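Local atomic coordinates of ethylbenzene dehydrogenase beta-subunit (Aromatoleum aromaticum, PDB entry 2IVF), a protein that carries three iron/sulfur (SF4) clusters and one fe3-s4 cluster and probably serves as the ferredoxin-like electron-transfer subunit of its enzyme. Residues V247-K252 and M329-S334. Numbering follows the deposited sequence.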
loop_
_atom_site.group_PDB
_atom_site.type_symbol
_atom_site.label_atom_id
_atom_site.label_comp_id
_atom_site.label_asym_id
_atom_site.label_seq_id
_atom_site.Cartn_x
_atom_site.Cartn_y
_atom_site.Cartn_z
ATOM N N VAL B 247 28.360 -0.720 -3.865
ATOM C CA VAL B 247 28.362 0.700 -4.200
ATOM C C VAL B 247 29.621 1.056 -5.006
ATOM O O VAL B 247 29.548 1.762 -5.984
ATOM C CB VAL B 247 28.134 1.627 -2.964
ATOM C CG1 VAL B 247 26.736 1.408 -2.391
ATOM C CG2 VAL B 247 29.188 1.427 -1.896
ATOM N N HIS B 248 30.773 0.573 -4.604
ATOM C CA HIS B 248 31.963 0.856 -5.371
ATOM C C HIS B 248 31.861 0.321 -6.788
ATOM O O HIS B 248 32.201 1.022 -7.754
ATOM C CB HIS B 248 33.190 0.242 -4.739
ATOM C CG HIS B 248 34.410 0.557 -5.509
ATOM N ND1 HIS B 248 35.133 1.703 -5.293
ATOM C CD2 HIS B 248 35.010 -0.094 -6.529
ATOM C CE1 HIS B 248 36.158 1.727 -6.130
ATOM N NE2 HIS B 248 36.096 0.654 -6.898
ATOM N N LYS B 249 31.331 -0.899 -6.924
ATOM C CA LYS B 249 31.228 -1.566 -8.238
ATOM C C LYS B 249 30.263 -0.884 -9.201
ATOM O O LYS B 249 30.516 -0.806 -10.403
ATOM C CB LYS B 249 30.857 -3.031 -8.047
ATOM C CG LYS B 249 32.016 -3.839 -7.506
ATOM C CD LYS B 249 31.583 -5.253 -7.138
ATOM C CE LYS B 249 32.707 -6.021 -6.390
ATOM N NZ LYS B 249 32.145 -7.265 -5.870
ATOM N N LEU B 250 29.191 -0.350 -8.673
ATOM C CA LEU B 250 28.185 0.354 -9.487
ATOM C C LEU B 250 28.532 1.788 -9.810
ATOM O O LEU B 250 28.264 2.236 -10.946
ATOM C CB LEU B 250 26.835 0.285 -8.793
ATOM C CG LEU B 250 26.264 -1.130 -8.607
ATOM C CD1 LEU B 250 25.022 -1.085 -7.785
ATOM C CD2 LEU B 250 26.009 -1.937 -9.937
ATOM N N VAL B 251 29.186 2.487 -8.867
ATOM C CA VAL B 251 29.503 3.939 -9.026
ATOM C C VAL B 251 30.828 4.101 -9.739
ATOM O O VAL B 251 30.949 4.898 -10.690
ATOM C CB VAL B 251 29.541 4.672 -7.646
ATOM C CG1 VAL B 251 29.999 6.172 -7.746
ATOM C CG2 VAL B 251 28.199 4.612 -6.930
ATOM N N LYS B 252 31.820 3.320 -9.302
ATOM C CA LYS B 252 33.185 3.516 -9.752
ATOM C C LYS B 252 33.632 2.581 -10.854
ATOM O O LYS B 252 34.395 2.991 -11.710
ATOM C CB LYS B 252 34.171 3.397 -8.587
ATOM C CG LYS B 252 33.972 4.379 -7.451
ATOM C CD LYS B 252 34.003 5.825 -7.887
ATOM C CE LYS B 252 35.353 6.240 -8.334
ATOM N NZ LYS B 252 35.350 7.735 -8.458
ATOM N N MET B 329 24.520 -7.388 -13.878
ATOM C CA MET B 329 23.218 -7.906 -13.547
ATOM C C MET B 329 23.223 -8.665 -12.229
ATOM O O MET B 329 22.261 -8.604 -11.519
ATOM C CB MET B 329 22.640 -8.708 -14.684
ATOM C CG MET B 329 22.465 -7.824 -15.928
ATOM S SD MET B 329 21.071 -6.681 -15.739
ATOM C CE MET B 329 21.785 -5.093 -16.214
ATOM N N ASP B 330 24.306 -9.352 -11.920
ATOM C CA ASP B 330 24.408 -10.063 -10.651
ATOM C C ASP B 330 24.319 -9.072 -9.494
ATOM O O ASP B 330 23.626 -9.306 -8.492
ATOM C CB ASP B 330 25.746 -10.788 -10.573
ATOM C CG ASP B 330 25.823 -12.048 -11.435
ATOM O OD1 ASP B 330 24.809 -12.595 -11.879
ATOM O OD2 ASP B 330 26.953 -12.549 -11.619
ATOM N N LEU B 331 25.022 -7.944 -9.646
ATOM C CA LEU B 331 25.061 -6.865 -8.655
ATOM C C LEU B 331 23.701 -6.220 -8.505
ATOM O O LEU B 331 23.268 -5.926 -7.395
ATOM C CB LEU B 331 26.093 -5.807 -9.037
ATOM C CG LEU B 331 27.542 -6.234 -8.964
ATOM C CD1 LEU B 331 28.429 -5.151 -9.573
ATOM C CD2 LEU B 331 27.906 -6.529 -7.504
ATOM N N LEU B 332 23.009 -5.998 -9.625
ATOM C CA LEU B 332 21.814 -5.248 -9.567
ATOM C C LEU B 332 20.665 -6.138 -9.078
ATOM O O LEU B 332 19.741 -5.656 -8.480
ATOM C CB LEU B 332 21.467 -4.630 -10.925
ATOM C CG LEU B 332 22.364 -3.519 -11.436
ATOM C CD1 LEU B 332 21.913 -3.111 -12.880
ATOM C CD2 LEU B 332 22.459 -2.283 -10.499
ATOM N N ILE B 333 20.744 -7.430 -9.344
ATOM C CA ILE B 333 19.769 -8.374 -8.856
ATOM C C ILE B 333 20.031 -8.634 -7.373
ATOM O O ILE B 333 19.089 -8.617 -6.593
ATOM C CB ILE B 333 19.859 -9.702 -9.643
ATOM C CG1 ILE B 333 19.263 -9.498 -11.027
ATOM C CG2 ILE B 333 19.228 -10.886 -8.875
ATOM C CD1 ILE B 333 19.597 -10.534 -12.016
ATOM N N SER B 334 21.277 -8.953 -7.045
ATOM C CA SER B 334 21.723 -9.329 -5.678
ATOM C C SER B 334 20.943 -10.447 -5.063
ATOM O O SER B 334 20.069 -10.228 -4.236
ATOM C CB SER B 334 21.698 -8.152 -4.711
ATOM O OG SER B 334 22.524 -7.158 -5.230
#
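Leu-250 of helix 246-253 meets two leucines of helix 327-333, sliding past Leu-331 in the opposite direction and slanting across Leu-332. Its CD2 methyl does most of the touching: it lies 3.6 Å from CD2 of Leu-332 and 4.0 Å from CB of Leu-331. CD1 of Leu-250 meets that same Leu-332 methyl at 3.9 Å, which leaves CD2 of Leu-332 against both branches. The CA–CB bond of Leu-332 does not point at the other helix; CG anti to the carbonyl carbon (chi1 -69°) and the branch beyond it bring CD2 over to Leu-250. The CA–CB bond of Leu-331 points toward the other helix, and the side chain crosses Lys-249 at about a right angle, its CD1 3.6 Å from the lysine CB and its CD2 3.9 Å from CD. The lysine chain runs extended past CG, which sets CD against the leucine methyls while NZ continues to a weak hydrogen bond with Thr-244 O. No hydrogen bond joins the segments, whose short helical axes approach to 10.6 Å and cross at -122°. The contact packs helix 246-253, whose Val-247 and Val-251 rest on strand 19-24 of the ferredoxin-like subunit's mixed sheet, against helix 327-333; Leu-332 also touches Leu-313 and Tyr-273 of the alpha-subunit chain. Where helix 327-333 ends, Ser-334 takes positive phi and its OG donates to Leu-331 O at 2.6 Å, from above the carbonyl plane.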